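Local coordinates for protein sialidase B (Streptococcus pneumoniae serotype 4, PDB 4XJW) that cleaves terminal alpha-2,3-, 2,6- and 2,8-linked sialic acid from glycoconjugates, acting as an intramolecular trans-sialidase of glycosyl hydrolase family 33, at residues A[291-297]-A[462-468]; A[307-312]-A[415-420]. The protein carries 1 engineered substitution. One frame throughout, in Å; residues are numbered along the deposited sequence.

Contact 1. Residues A[291-297]-A[462-468]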
loop_
_atom_site.group_PDB
_atom_site.type_symbol
_atom_site.label_atom_id
_atom_site.label_comp_id
_atom_site.label_asym_id
_atom_site.label_seq_id
_atom_site.Cartn_x
_atom_site.Cartn_y
_atom_site.Cartn_z
ATOM N N SER A 291 0.540 12.365 -4.637
ATOM C CA SER A 291 1.857 12.993 -4.538
ATOM C C SER A 291 1.721 14.319 -3.791
ATOM O O SER A 291 0.734 15.042 -3.989
ATOM C CB SER A 291 2.451 13.227 -5.932
ATOM O OG SER A 291 3.840 13.463 -5.831
ATOM N N ILE A 292 2.711 14.640 -2.951
ATOM C CA ILE A 292 2.657 15.819 -2.077
ATOM C C ILE A 292 3.847 16.760 -2.287
ATOM O O ILE A 292 4.967 16.305 -2.512
ATOM C CB ILE A 292 2.642 15.399 -0.596
ATOM C CG1 ILE A 292 1.327 14.717 -0.243
ATOM C CG2 ILE A 292 2.818 16.611 0.321
ATOM C CD1 ILE A 292 1.376 14.042 1.128
ATOM N N VAL A 293 3.604 18.068 -2.199
ATOM C CA VAL A 293 4.686 19.038 -2.137
ATOM C C VAL A 293 4.250 20.188 -1.243
ATOM O O VAL A 293 3.051 20.401 -1.030
ATOM C CB VAL A 293 5.037 19.548 -3.556
ATOM C CG1 VAL A 293 4.020 20.584 -3.996
ATOM C CG2 VAL A 293 6.433 20.149 -3.574
ATOM N N GLU A 294 5.214 20.904 -0.677
ATOM C CA GLU A 294 4.884 22.120 0.068
ATOM C C GLU A 294 5.334 23.330 -0.723
ATOM O O GLU A 294 6.435 23.335 -1.280
ATOM C CB GLU A 294 5.505 22.118 1.464
ATOM C CG GLU A 294 5.098 23.341 2.306
ATOM C CD GLU A 294 5.480 23.194 3.768
ATOM O OE1 GLU A 294 6.668 22.939 4.038
ATOM O OE2 GLU A 294 4.588 23.319 4.638
ATOM N N ASP A 295 4.481 24.352 -0.771
ATOM C CA ASP A 295 4.777 25.581 -1.502
ATOM C C ASP A 295 5.287 26.668 -0.569
ATOM O O ASP A 295 4.620 27.018 0.401
ATOM C CB ASP A 295 3.529 26.061 -2.244
ATOM C CG ASP A 295 3.723 27.416 -2.893
ATOM O OD1 ASP A 295 4.810 27.655 -3.464
ATOM O OD2 ASP A 295 2.777 28.224 -2.840
ATOM N N LYS A 296 6.463 27.213 -0.868
ATOM C CA LYS A 296 7.021 28.274 -0.030
ATOM C C LYS A 296 6.272 29.591 -0.176
ATOM O O LYS A 296 6.089 30.323 0.801
ATOM C CB LYS A 296 8.507 28.469 -0.326
ATOM C CG LYS A 296 9.397 27.433 0.328
ATOM C CD LYS A 296 10.852 27.623 -0.078
ATOM C CE LYS A 296 11.030 27.421 -1.572
ATOM N NZ LYS A 296 12.464 27.456 -1.976
ATOM N N LYS A 297 5.816 29.895 -1.385
ATOM C CA LYS A 297 5.135 31.165 -1.624
ATOM C C LYS A 297 3.878 31.327 -0.768
ATOM O O LYS A 297 3.787 32.248 0.049
ATOM C CB LYS A 297 4.785 31.329 -3.105
ATOM C CG LYS A 297 4.243 32.713 -3.445
ATOM C CD LYS A 297 3.902 32.835 -4.918
ATOM C CE LYS A 297 5.143 32.738 -5.802
ATOM N NZ LYS A 297 4.827 32.988 -7.244
ATOM N N SER A 462 15.976 27.389 -4.410
ATOM C CA SER A 462 16.228 28.822 -4.623
ATOM C C SER A 462 15.150 29.559 -5.404
ATOM O O SER A 462 15.365 30.685 -5.851
ATOM C CB SER A 462 17.559 29.034 -5.333
ATOM O OG SER A 462 18.650 28.718 -4.501
ATOM N N SER A 463 14.001 28.926 -5.596
ATOM C CA SER A 463 12.876 29.598 -6.240
ATOM C C SER A 463 11.582 29.031 -5.684
ATOM O O SER A 463 11.606 28.114 -4.862
ATOM C CB SER A 463 12.916 29.406 -7.750
ATOM O OG SER A 463 12.556 28.081 -8.086
ATOM N N ASN A 464 10.454 29.579 -6.129
ATOM C CA ASN A 464 9.143 29.106 -5.699
ATOM C C ASN A 464 8.570 28.036 -6.623
ATOM O O ASN A 464 7.389 27.693 -6.538
ATOM C CB ASN A 464 8.166 30.279 -5.568
ATOM C CG ASN A 464 8.491 31.173 -4.387
ATOM O OD1 ASN A 464 8.526 32.407 -4.509
ATOM N ND2 ASN A 464 8.740 30.561 -3.235
ATOM N N ARG A 465 9.412 27.504 -7.501
ATOM C CA ARG A 465 8.962 26.538 -8.492
ATOM C C ARG A 465 8.551 25.211 -7.862
ATOM O O ARG A 465 9.263 24.663 -7.019
ATOM C CB ARG A 465 10.047 26.303 -9.549
ATOM C CG ARG A 465 9.712 25.183 -10.529
ATOM C CD ARG A 465 10.517 25.291 -11.796
ATOM N NE ARG A 465 10.022 26.378 -12.638
ATOM C CZ ARG A 465 10.374 26.553 -13.908
ATOM N NH1 ARG A 465 11.223 25.716 -14.478
ATOM N NH2 ARG A 465 9.869 27.560 -14.607
ATOM N N LEU A 466 7.395 24.708 -8.287
ATOM C CA LEU A 466 6.933 23.369 -7.936
ATOM C C LEU A 466 6.919 22.462 -9.155
ATOM O O LEU A 466 6.500 22.870 -10.242
ATOM C CB LEU A 466 5.520 23.433 -7.382
ATOM C CG LEU A 466 5.346 24.451 -6.267
ATOM C CD1 LEU A 466 3.873 24.557 -5.941
ATOM C CD2 LEU A 466 6.162 24.048 -5.035
ATOM N N ILE A 467 7.374 21.226 -8.980
ATOM C CA ILE A 467 7.348 20.255 -10.073
ATOM C C ILE A 467 6.752 18.933 -9.617
ATOM O O ILE A 467 7.165 18.371 -8.593
ATOM C CB ILE A 467 8.747 19.975 -10.646
ATOM C CG1 ILE A 467 9.441 21.272 -11.064
ATOM C CG2 ILE A 467 8.649 18.997 -11.852
ATOM C CD1 ILE A 467 10.777 21.037 -11.761
ATOM N N PHE A 468 5.811 18.417 -10.403
ATOM C CA PHE A 468 5.293 17.065 -10.195
ATOM C C PHE A 468 5.593 16.224 -11.415
ATOM O O PHE A 468 5.218 16.593 -12.527
ATOM C CB PHE A 468 3.784 17.090 -9.972
ATOM C CG PHE A 468 3.377 17.491 -8.579
ATOM C CD1 PHE A 468 3.336 16.547 -7.558
ATOM C CD2 PHE A 468 3.025 18.801 -8.302
ATOM C CE1 PHE A 468 2.961 16.901 -6.281
ATOM C CE2 PHE A 468 2.632 19.174 -7.020
ATOM C CZ PHE A 468 2.600 18.215 -6.012
HETATM O O HOH W 1 4.647 28.614 -6.154
HETATM O O HOH W 2 7.735 26.934 -3.314
#
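In Phe-468, chi1 of -79° turns CG away from its own carbonyl carbon and carries the ring across to Val-293. That valine, with chi1 of 79°, sets CG1 between its backbone N and carbonyl carbon, where the methyl reaches Phe-468 CZ at 3.4 Å, obliquely to the ring. Ser-291 comes instead at the ring edge, in its plane, its OG 3.6 Å from Phe-468 CD1; the hydroxyl also makes a weak hydrogen bond with Gly-455 O. Leu-466 continues the apolar seam: CD2 lies 4.2 Å from Val-293 CG2, and CD1 meets CB of Asp-295, whose side chain crosses it at about a right angle.

Beyond the strand ends the contact turns polar. Water 1 donates to both Asp-295 OD1 and Asn-464 O, each at 2.9 Å, and so bridges a carboxylate and a carbonyl 4.0 Å apart. OD1 also receives a weak bond from Lys-297 N, while OD2 pairs with Ser-298 and Ser-484, so both carboxylate oxygens are engaged. Lys-296 NZ bonds Ser-463 O at 3.1 Å, tilted from the carbonyl plane, and Leu-460 O as well. The Asn-464 amide is crossed by the Lys-297 chain, with CE 3.6 Å from OD1, before NZ goes on to Asp-482 O.

Strands 291-294 and 466-468 run antiparallel (173°) with axes 8.4 Å apart, too far for direct pairing: strand 451-459 lies between them, pairing in parallel with 286-294 and antiparallel with 466-472, so the contact spans the join of two blades of the six-bladed sialidase propeller. Strand 301-308 flanks the other edge of 286-294, its Ile-302 and Leu-304 touching Leu-466 and Phe-468, while Tyr-212 of strand 205-213 packs on Ile-292 and Val-293.

Contact 2. Residues A[307-312]-A[415-420]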
loop_
_atom_site.group_PDB
_atom_site.type_symbol
_atom_site.label_atom_id
_atom_site.label_comp_id
_atom_site.label_asym_id
_atom_site.label_seq_id
_atom_site.Cartn_x
_atom_site.Cartn_y
_atom_site.Cartn_z
ATOM N N VAL A 307 -7.609 10.932 -11.038
ATOM C CA VAL A 307 -9.046 10.755 -10.803
ATOM C C VAL A 307 -9.622 9.858 -11.877
ATOM O O VAL A 307 -9.380 10.074 -13.067
ATOM C CB VAL A 307 -9.802 12.087 -10.836
ATOM C CG1 VAL A 307 -11.232 11.887 -10.330
ATOM C CG2 VAL A 307 -9.085 13.103 -9.994
ATOM N N MET A 308 -10.391 8.864 -11.446
ATOM C CA MET A 308 -11.054 7.913 -12.339
ATOM C C MET A 308 -12.568 8.014 -12.229
ATOM O O MET A 308 -13.132 7.872 -11.142
ATOM C CB MET A 308 -10.638 6.493 -11.981
ATOM C CG MET A 308 -9.151 6.227 -12.097
ATOM S SD MET A 308 -8.602 6.217 -13.815
ATOM C CE MET A 308 -6.838 5.982 -13.588
ATOM N N PRO A 309 -13.247 8.249 -13.358
ATOM C CA PRO A 309 -14.708 8.189 -13.376
ATOM C C PRO A 309 -15.211 6.784 -13.049
ATOM O O PRO A 309 -14.443 5.814 -13.056
ATOM C CB PRO A 309 -15.051 8.532 -14.832
ATOM C CG PRO A 309 -13.861 9.309 -15.337
ATOM C CD PRO A 309 -12.697 8.626 -14.670
ATOM N N ALA A 310 -16.506 6.682 -12.764
ATOM C CA ALA A 310 -17.111 5.403 -12.408
ATOM C C ALA A 310 -16.729 4.284 -13.373
ATOM O O ALA A 310 -16.883 4.415 -14.582
ATOM C CB ALA A 310 -18.614 5.534 -12.320
ATOM N N GLY A 311 -16.214 3.198 -12.815
ATOM C CA GLY A 311 -15.890 2.007 -13.575
ATOM C C GLY A 311 -14.655 2.123 -14.445
ATOM O O GLY A 311 -14.407 1.253 -15.273
ATOM N N ILE A 312 -13.874 3.183 -14.256
ATOM C CA ILE A 312 -12.695 3.427 -15.089
ATOM C C ILE A 312 -11.393 3.168 -14.326
ATOM O O ILE A 312 -11.304 3.443 -13.121
ATOM C CB ILE A 312 -12.707 4.863 -15.673
ATOM C CG1 ILE A 312 -13.985 5.094 -16.487
ATOM C CG2 ILE A 312 -11.450 5.139 -16.513
ATOM C CD1 ILE A 312 -14.270 4.009 -17.512
ATOM N N VAL A 415 -18.767 12.790 -17.224
ATOM C CA VAL A 415 -17.517 13.156 -17.878
ATOM C C VAL A 415 -17.041 12.036 -18.793
ATOM O O VAL A 415 -17.514 10.900 -18.714
ATOM C CB VAL A 415 -16.412 13.488 -16.855
ATOM C CG1 VAL A 415 -16.833 14.658 -15.986
ATOM C CG2 VAL A 415 -16.102 12.284 -15.988
ATOM N N THR A 416 -16.097 12.368 -19.663
ATOM C CA THR A 416 -15.469 11.385 -20.534
ATOM C C THR A 416 -14.840 10.269 -19.700
ATOM O O THR A 416 -14.186 10.547 -18.694
ATOM C CB THR A 416 -14.378 12.065 -21.386
ATOM O OG1 THR A 416 -14.966 13.105 -22.185
ATOM C CG2 THR A 416 -13.673 11.073 -22.273
ATOM N N PRO A 417 -15.073 9.002 -20.081
ATOM C CA PRO A 417 -14.513 7.854 -19.353
ATOM C C PRO A 417 -13.028 7.716 -19.619
ATOM O O PRO A 417 -12.599 6.833 -20.346
ATOM C CB PRO A 417 -15.270 6.656 -19.941
ATOM C CG PRO A 417 -15.627 7.111 -21.333
ATOM C CD PRO A 417 -15.967 8.569 -21.172
ATOM N N THR A 418 -12.243 8.604 -19.021
ATOM C CA THR A 418 -10.798 8.568 -19.181
ATOM C C THR A 418 -10.189 8.989 -17.857
ATOM O O THR A 418 -10.924 9.313 -16.931
ATOM C CB THR A 418 -10.336 9.506 -20.323
ATOM O OG1 THR A 418 -8.955 9.264 -20.631
ATOM C CG2 THR A 418 -10.545 10.971 -19.949
ATOM N N ASN A 419 -8.864 8.983 -17.757
ATOM C CA ASN A 419 -8.208 9.381 -16.502
ATOM C C ASN A 419 -7.841 10.861 -16.478
ATOM O O ASN A 419 -7.476 11.447 -17.509
ATOM C CB ASN A 419 -6.959 8.538 -16.265
ATOM C CG ASN A 419 -5.988 8.626 -17.417
ATOM O OD1 ASN A 419 -6.270 8.122 -18.505
ATOM N ND2 ASN A 419 -4.842 9.273 -17.193
ATOM N N TYR A 420 -7.928 11.458 -15.288
ATOM C CA TYR A 420 -7.618 12.870 -15.090
ATOM C C TYR A 420 -6.610 13.031 -13.955
ATOM O O TYR A 420 -6.347 12.080 -13.220
ATOM C CB TYR A 420 -8.879 13.666 -14.736
ATOM C CG TYR A 420 -10.012 13.539 -15.729
ATOM C CD1 TYR A 420 -10.842 12.417 -15.735
ATOM C CD2 TYR A 420 -10.262 14.547 -16.653
ATOM C CE1 TYR A 420 -11.882 12.306 -16.640
ATOM C CE2 TYR A 420 -11.297 14.441 -17.561
ATOM C CZ TYR A 420 -12.097 13.321 -17.550
ATOM O OH TYR A 420 -13.128 13.220 -18.458
#
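Val-307, at the end of strand 301-308, and Tyr-420, the first residue of its sheet neighbour 420-426 in a propeller blade, form an antiparallel hydrogen-bonded pair. Val-307 N donates to Tyr-420 O at 2.8 Å, nearly straight at N-H (166°) but from above the carbonyl plane; the return bond from Tyr-420 N to Val-307 O is 3.0 Å, in the carbonyl plane.

Beyond this pair the backbone bonding between the segments stops, but the side chains stay packed. Tyr-420 OH donates to Thr-416 O at 2.9 Å, and the same carbonyl accepts from Thr-418 N, closing an inverse gamma turn centred on Pro-417. Pro-309 CG packs against the Tyr-420 edge at CE1 and against Val-415 CG2; Val-415 and Tyr-420 also pack on Leu-333 of strand 330-337. In segment 307-312, Ile-312 N donates to Pro-309 O across a type II turn, and Ile-312 CD1 rests 3.7 Å from Pro-417 CB. Met-308, bent at chi2 (-70°), runs alongside Asn-419, CE touching its CB; the Asn-419 amide is held by Gly-449 O and Asn-448, and Thr-418 OG1 bonds Asn-318 O.

Two cross-strand bonds thus fix the register at one end, whereas the other meets mainly through proline, valine, isoleucine and tyrosine carbons, leaving the buried Thr-418 O with no donor and Pro-309 CD against it at 3.0 Å.

Overall arrangement
Both contacts reach one mixed sheet, whose neighbouring strands 286-294 and 301-308 follow each other in the chain. Contact 2 is nested within the loop that contact 1 closes. Their centres are 27 Å apart, and their nearest atoms, about 10 Å apart, do not touch. They lie at opposite ends of the hairpin formed by 286-294 and 301-308, contact 1 near its turn and contact 2 at the far end: at contact 1 the side chain of Glu-294 is about 6 Å from the bound OPX inhibitor, whereas at contact 2 that of Met-308 is about 8 Å from Asp-232, the probable proton acceptor. The side chain of Ser-291 is about 10 Å from that of Glu-503, predicted to be catalytic, and that of Met-308 about 11 Å.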